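Local coordinates for protein beta-galactoside alpha-2,6-sialyltransferase (Photobacterium sp., PDB 2Z4T) that probably transfers sialic acid from a CMP-linked donor to the galactose of acceptors such as lactose, forming an alpha-2,6 linkage, at residues Y241-T246 against P302-L307; R294-T299 against I487-V492. All blocks are in the same frame, centred on the assembly; numbering follows the deposited sequence.

In the fold
The two contacts lie on the same side of the chain's centre, their own centres about 13 Å apart. Along the chain their segments alternate: 241-246, 294-299, 302-307, then 487-492 far downstream. Interaction 1 sets the last part of helix 234-243 against the start of helix 305-311. Short helix 297-300 joins the two contacts, with Y297 packing on both Y241 and L304, and H305 NE2 reaching T299 O. In this GT-B enzyme, interaction 2 links the chain following strand 460-465, in the parallel sheet of the CMP-binding half, to the turn after strand 288-292 in the other, Rossmann-like half, which supplies most of the glycan pocket.

Interaction 1: residues Y241-T246 against P302-L307; sequences YNWRDT and PSLHEL
R244 and W243 meet S303, L304 and L307 in a largely van der Waals side-chain contact, with no hydrogen bond across it, where the last part of helix 234-243 and the turn W243-T246 lie beside the start of helix 305-311. The aliphatic stem of R244 does most of the touching. Its CB lies 3.3 Å from S303 OG, and its CG packs 3.9 Å from L304 CG, the two side chains crossing at about a right angle. CG of R244 stands anti to the carbonyl carbon (chi1 -69°), which brings it beside the serine hydroxyl and the leucine branch. Further out the arginine bends at chi3, and its NE donates to Y241 O at 2.9 Å, in the carbonyl plane and on a lone pair. Y241 CE1 lies over one face of the guanidinium, offset toward the rim.

S303 and E301 belong to a magnesium site in this GT-B glycosyltransferase. R244 NH1 hydrogen-bonds E301 OE1, and the arginine's charge may temper that of the glutamate.

The bend of the chain is a type I beta turn from W243 to T246, in which T246 OG1 also reaches W243 O, at 2.7 Å. That hydroxyl lies over one face of the indole. The ring's edge meets the leucine: L304 CD2 sits near its plane, 4.1 Å from W243 CE3. Three residues further along, L307 CB approaches W243 CZ3 obliquely at 4.3 Å.

Interaction 2: residues R294-T299 against I487-V492; sequences RKDYLT and IKLGIV. With PO4 (phosphate ion), chain I.
R294 donates from NH2 to the main-chain oxygen of L489 at 2.9 Å, the hydrogen bond that ties segment 294-299 to segment 487-492. The nitrogen meets L489 O in the carbonyl plane, on a lone pair, although the oxygen is tilted 20° from the guanidinium plane. Water 1 forms a second link, accepting from R294 NH1 and donating to the same L489 O.

R294 and L489 slide past each other in opposite directions, with L489 CD2 over one face of the guanidinium, offset toward the rim. That same methyl lies 3.9 Å from Y297 CD1. K488 CB comes to the edge of the tyrosine ring, 4.2 Å from CE1.

Bent at chi2 (-70°) and chi3 (-68°), the R294 chain turns back on its own segment, and D296 takes it side-on: NE to OD1 at 2.9 Å and NH2 to OD2 at 3.1 Å, each oxygen using its syn lone pair. L489 O is presented by a Schellman motif closing helix 481-488, where G490 takes positive phi. The contact thus joins the turn after strand 288-292 of one GT-B sheet to the helix that follows strand 460-465 of the other. K295, on the same turn, extends away, and its NZ donates to phosphate O1 at 2.7 Å, an ion probably from the crystallisation liquor.

NH2 serves carboxylate and carbonyl at once. A carbonyl at a helix C-terminus carries partial negative charge, so a guanidinium there should be favourable, while the aspartate would balance its charge and hold its face toward L489 CB and CD2.

Interaction 1: residues Y241-T246 against P302-L307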
loop_
_atom_site.group_PDB
_atom_site.type_symbol
_atom_site.label_atom_id
_atom_site.label_comp_id
_atom_site.label_asym_id
_atom_site.label_seq_id
_atom_site.Cartn_x
_atom_site.Cartn_y
_atom_site.Cartn_z
ATOM N N TYR A 241 1.396 -1.510 22.877
ATOM C CA TYR A 241 1.438 -2.338 24.075
ATOM C C TYR A 241 2.322 -1.743 25.168
ATOM O O TYR A 241 1.967 -1.772 26.358
ATOM C CB TYR A 241 1.951 -3.729 23.753
ATOM C CG TYR A 241 2.090 -4.596 24.974
ATOM C CD1 TYR A 241 0.994 -5.299 25.477
ATOM C CD2 TYR A 241 3.320 -4.712 25.637
ATOM C CE1 TYR A 241 1.112 -6.086 26.618
ATOM C CE2 TYR A 241 3.458 -5.511 26.774
ATOM C CZ TYR A 241 2.345 -6.199 27.256
ATOM O OH TYR A 241 2.457 -6.998 28.378
ATOM N N ASN A 242 3.489 -1.229 24.778
ATOM C CA ASN A 242 4.330 -0.511 25.743
ATOM C C ASN A 242 3.727 0.812 26.186
ATOM O O ASN A 242 3.848 1.196 27.354
ATOM C CB ASN A 242 5.746 -0.315 25.199
ATOM C CG ASN A 242 6.487 -1.631 25.081
ATOM O OD1 ASN A 242 6.304 -2.519 25.919
ATOM N ND2 ASN A 242 7.296 -1.784 24.034
ATOM N N TRP A 243 3.059 1.488 25.260
ATOM C CA TRP A 243 2.539 2.818 25.507
ATOM C C TRP A 243 1.309 2.802 26.418
ATOM O O TRP A 243 0.875 3.857 26.920
ATOM C CB TRP A 243 2.219 3.494 24.193
ATOM C CG TRP A 243 2.203 4.983 24.275
ATOM C CD1 TRP A 243 3.282 5.818 24.306
ATOM C CD2 TRP A 243 1.051 5.816 24.310
ATOM N NE1 TRP A 243 2.868 7.121 24.361
ATOM C CE2 TRP A 243 1.500 7.149 24.360
ATOM C CE3 TRP A 243 -0.327 5.565 24.288
ATOM C CZ2 TRP A 243 0.618 8.240 24.402
ATOM C CZ3 TRP A 243 -1.207 6.656 24.332
ATOM C CH2 TRP A 243 -0.728 7.974 24.388
ATOM N N ARG A 244 0.774 1.600 26.656
ATOM C CA ARG A 244 -0.279 1.420 27.642
ATOM C C ARG A 244 0.143 2.002 28.995
ATOM O O ARG A 244 -0.711 2.531 29.721
ATOM C CB ARG A 244 -0.644 -0.052 27.804
ATOM C CG ARG A 244 -1.353 -0.667 26.610
ATOM C CD ARG A 244 -1.608 -2.146 26.864
ATOM N NE ARG A 244 -0.507 -2.717 27.638
ATOM C CZ ARG A 244 -0.631 -3.688 28.534
ATOM N NH1 ARG A 244 -1.822 -4.225 28.759
ATOM N NH2 ARG A 244 0.436 -4.118 29.206
ATOM N N ASP A 245 1.441 1.932 29.317
ATOM C CA ASP A 245 1.945 2.385 30.632
ATOM C C ASP A 245 1.888 3.900 30.812
ATOM O O ASP A 245 1.920 4.399 31.938
ATOM C CB ASP A 245 3.397 1.923 30.899
ATOM C CG ASP A 245 3.569 0.400 30.891
ATOM O OD1 ASP A 245 2.568 -0.358 30.939
ATOM O OD2 ASP A 245 4.745 -0.042 30.830
ATOM N N THR A 246 1.817 4.632 29.707
ATOM C CA THR A 246 1.895 6.089 29.760
ATOM C C THR A 246 0.925 6.698 30.780
ATOM O O THR A 246 -0.280 6.483 30.692
ATOM C CB THR A 246 1.654 6.695 28.365
ATOM O OG1 THR A 246 2.474 6.009 27.417
ATOM C CG2 THR A 246 2.009 8.158 28.327
ATOM N N PRO A 302 -8.359 -1.735 27.487
ATOM C CA PRO A 302 -9.036 -0.579 28.090
ATOM C C PRO A 302 -8.143 0.668 28.221
ATOM O O PRO A 302 -8.618 1.787 28.031
ATOM C CB PRO A 302 -9.476 -1.092 29.472
ATOM C CG PRO A 302 -9.475 -2.574 29.366
ATOM C CD PRO A 302 -8.478 -2.961 28.305
ATOM N N SER A 303 -6.860 0.482 28.518
ATOM C CA SER A 303 -5.979 1.634 28.731
ATOM C C SER A 303 -5.734 2.454 27.459
ATOM O O SER A 303 -5.324 3.607 27.535
ATOM C CB SER A 303 -4.662 1.224 29.405
ATOM O OG SER A 303 -3.802 0.570 28.490
ATOM N N LEU A 304 -6.018 1.873 26.294
ATOM C CA LEU A 304 -5.884 2.594 25.022
ATOM C C LEU A 304 -7.176 3.268 24.515
ATOM O O LEU A 304 -7.178 3.902 23.442
ATOM C CB LEU A 304 -5.258 1.686 23.957
ATOM C CG LEU A 304 -3.866 1.166 24.334
ATOM C CD1 LEU A 304 -3.404 0.058 23.380
ATOM C CD2 LEU A 304 -2.825 2.305 24.457
ATOM N N HIS A 305 -8.261 3.156 25.281
ATOM C CA HIS A 305 -9.506 3.874 24.950
ATOM C C HIS A 305 -9.263 5.376 24.764
ATOM O O HIS A 305 -9.828 5.981 23.840
ATOM C CB HIS A 305 -10.618 3.619 25.984
ATOM C CG HIS A 305 -11.153 2.217 25.981
ATOM N ND1 HIS A 305 -12.259 1.844 26.712
ATOM C CD2 HIS A 305 -10.742 1.099 25.335
ATOM C CE1 HIS A 305 -12.502 0.557 26.526
ATOM N NE2 HIS A 305 -11.598 0.081 25.692
ATOM N N GLU A 306 -8.408 5.966 25.608
ATOM C CA GLU A 306 -8.007 7.383 25.440
ATOM C C GLU A 306 -7.451 7.648 24.034
ATOM O O GLU A 306 -7.834 8.630 23.384
ATOM C CB GLU A 306 -6.971 7.818 26.488
ATOM C CG GLU A 306 -7.489 8.664 27.626
ATOM C CD GLU A 306 -6.456 8.813 28.758
ATOM O OE1 GLU A 306 -5.875 9.922 28.906
ATOM O OE2 GLU A 306 -6.211 7.813 29.493
ATOM N N LEU A 307 -6.562 6.770 23.564
ATOM C CA LEU A 307 -5.975 6.936 22.229
ATOM C C LEU A 307 -7.033 6.750 21.151
ATOM O O LEU A 307 -7.103 7.534 20.194
ATOM C CB LEU A 307 -4.789 5.987 21.998
ATOM C CG LEU A 307 -4.168 6.117 20.608
ATOM C CD1 LEU A 307 -3.551 7.480 20.424
ATOM C CD2 LEU A 307 -3.149 5.044 20.378
#

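Interaction 2: residues R294-T299 against I487-V492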
loop_
_atom_site.group_PDB
_atom_site.type_symbol
_atom_site.label_atom_id
_atom_site.label_comp_id
_atom_site.label_asym_id
_atom_site.label_seq_id
_atom_site.Cartn_x
_atom_site.Cartn_y
_atom_site.Cartn_z
ATOM N N ARG A 294 -5.286 -3.984 13.042
ATOM C CA ARG A 294 -6.331 -4.488 13.913
ATOM C C ARG A 294 -6.855 -3.344 14.764
ATOM O O ARG A 294 -6.362 -3.088 15.871
ATOM C CB ARG A 294 -5.815 -5.637 14.782
ATOM C CG ARG A 294 -5.676 -6.997 14.057
ATOM C CD ARG A 294 -7.033 -7.623 13.714
ATOM N NE ARG A 294 -7.748 -8.037 14.928
ATOM C CZ ARG A 294 -7.685 -9.256 15.467
ATOM N NH1 ARG A 294 -6.945 -10.205 14.894
ATOM N NH2 ARG A 294 -8.356 -9.533 16.582
ATOM N N LYS A 295 -7.850 -2.647 14.227
ATOM C CA LYS A 295 -8.503 -1.546 14.918
ATOM C C LYS A 295 -9.002 -1.917 16.310
ATOM O O LYS A 295 -8.971 -1.084 17.224
ATOM C CB LYS A 295 -9.657 -1.018 14.073
ATOM C CG LYS A 295 -10.443 0.102 14.712
ATOM C CD LYS A 295 -11.470 0.638 13.735
ATOM C CE LYS A 295 -12.666 1.231 14.458
ATOM N NZ LYS A 295 -13.405 2.155 13.560
ATOM N N ASP A 296 -9.453 -3.157 16.475
ATOM C CA ASP A 296 -10.070 -3.585 17.722
ATOM C C ASP A 296 -9.085 -3.601 18.884
ATOM O O ASP A 296 -9.487 -3.655 20.042
ATOM C CB ASP A 296 -10.810 -4.933 17.577
ATOM C CG ASP A 296 -9.935 -6.051 16.996
ATOM O OD1 ASP A 296 -8.949 -5.759 16.275
ATOM O OD2 ASP A 296 -10.258 -7.237 17.243
ATOM N N TYR A 297 -7.797 -3.530 18.583
ATOM C CA TYR A 297 -6.804 -3.446 19.639
ATOM C C TYR A 297 -7.010 -2.209 20.525
ATOM O O TYR A 297 -6.810 -2.279 21.747
ATOM C CB TYR A 297 -5.383 -3.467 19.080
ATOM C CG TYR A 297 -4.364 -3.666 20.163
ATOM C CD1 TYR A 297 -4.300 -4.878 20.854
ATOM C CD2 TYR A 297 -3.475 -2.646 20.523
ATOM C CE1 TYR A 297 -3.367 -5.089 21.850
ATOM C CE2 TYR A 297 -2.519 -2.848 21.529
ATOM C CZ TYR A 297 -2.477 -4.072 22.190
ATOM O OH TYR A 297 -1.579 -4.306 23.212
ATOM N N LEU A 298 -7.415 -1.083 19.931
ATOM C CA LEU A 298 -7.652 0.116 20.751
ATOM C C LEU A 298 -8.890 0.023 21.672
ATOM O O LEU A 298 -9.113 0.907 22.499
ATOM C CB LEU A 298 -7.687 1.388 19.907
ATOM C CG LEU A 298 -6.418 1.739 19.136
ATOM C CD1 LEU A 298 -6.488 3.199 18.632
ATOM C CD2 LEU A 298 -5.160 1.483 19.967
ATOM N N THR A 299 -9.660 -1.060 21.552
ATOM C CA THR A 299 -10.866 -1.284 22.350
ATOM C C THR A 299 -10.640 -2.450 23.298
ATOM O O THR A 299 -10.972 -2.371 24.488
ATOM C CB THR A 299 -12.084 -1.574 21.439
ATOM O OG1 THR A 299 -12.443 -0.379 20.738
ATOM C CG2 THR A 299 -13.306 -2.096 22.252
ATOM N N ILE A 487 -2.025 -12.650 21.835
ATOM C CA ILE A 487 -2.951 -13.190 22.813
ATOM C C ILE A 487 -4.182 -12.293 22.958
ATOM O O ILE A 487 -5.296 -12.776 22.830
ATOM C CB ILE A 487 -2.298 -13.388 24.202
ATOM C CG1 ILE A 487 -1.279 -14.525 24.183
ATOM C CG2 ILE A 487 -3.366 -13.677 25.262
ATOM C CD1 ILE A 487 -0.330 -14.499 25.363
ATOM N N LYS A 488 -3.982 -11.000 23.230
ATOM C CA LYS A 488 -5.098 -10.067 23.397
ATOM C C LYS A 488 -6.031 -10.029 22.206
ATOM O O LYS A 488 -7.245 -9.873 22.370
ATOM C CB LYS A 488 -4.599 -8.641 23.637
ATOM C CG LYS A 488 -5.026 -8.067 24.945
ATOM C CD LYS A 488 -6.532 -7.968 25.041
ATOM C CE LYS A 488 -6.954 -7.471 26.428
ATOM N NZ LYS A 488 -6.556 -8.375 27.536
ATOM N N LEU A 489 -5.453 -10.142 21.012
ATOM C CA LEU A 489 -6.213 -10.159 19.779
ATOM C C LEU A 489 -6.925 -11.493 19.516
ATOM O O LEU A 489 -7.648 -11.628 18.525
ATOM C CB LEU A 489 -5.306 -9.805 18.597
ATOM C CG LEU A 489 -4.713 -8.398 18.587
ATOM C CD1 LEU A 489 -3.668 -8.323 17.486
ATOM C CD2 LEU A 489 -5.807 -7.399 18.347
ATOM N N GLY A 490 -6.726 -12.466 20.403
ATOM C CA GLY A 490 -7.359 -13.766 20.275
ATOM C C GLY A 490 -6.752 -14.609 19.174
ATOM O O GLY A 490 -7.376 -15.531 18.684
ATOM N N ILE A 491 -5.535 -14.289 18.760
ATOM C CA ILE A 491 -4.888 -15.057 17.707
ATOM C C ILE A 491 -4.357 -16.352 18.282
ATOM O O ILE A 491 -4.410 -17.403 17.678
ATOM C CB ILE A 491 -3.774 -14.242 17.062
ATOM C CG1 ILE A 491 -4.395 -13.008 16.388
ATOM C CG2 ILE A 491 -2.990 -15.113 16.079
ATOM C CD1 ILE A 491 -3.428 -11.911 16.068
ATOM N N VAL A 492 -3.909 -16.271 19.512
ATOM C CA VAL A 492 -3.247 -17.363 20.143
ATOM C C VAL A 492 -3.707 -17.331 21.594
ATOM O O VAL A 492 -4.111 -16.278 22.098
ATOM C CB VAL A 492 -1.717 -17.138 19.962
ATOM C CG1 VAL A 492 -1.117 -16.228 21.066
ATOM C CG2 VAL A 492 -1.011 -18.422 19.853
HETATM P P PO4 I . -13.871 1.125 9.584
HETATM O O1 PO4 I . -13.292 1.438 10.945
HETATM O O2 PO4 I . -14.698 2.317 9.129
HETATM O O3 PO4 I . -12.745 0.898 8.608
HETATM O O4 PO4 I . -14.716 -0.129 9.728
HETATM O O HOH W 1 -8.251 -12.589 15.545
#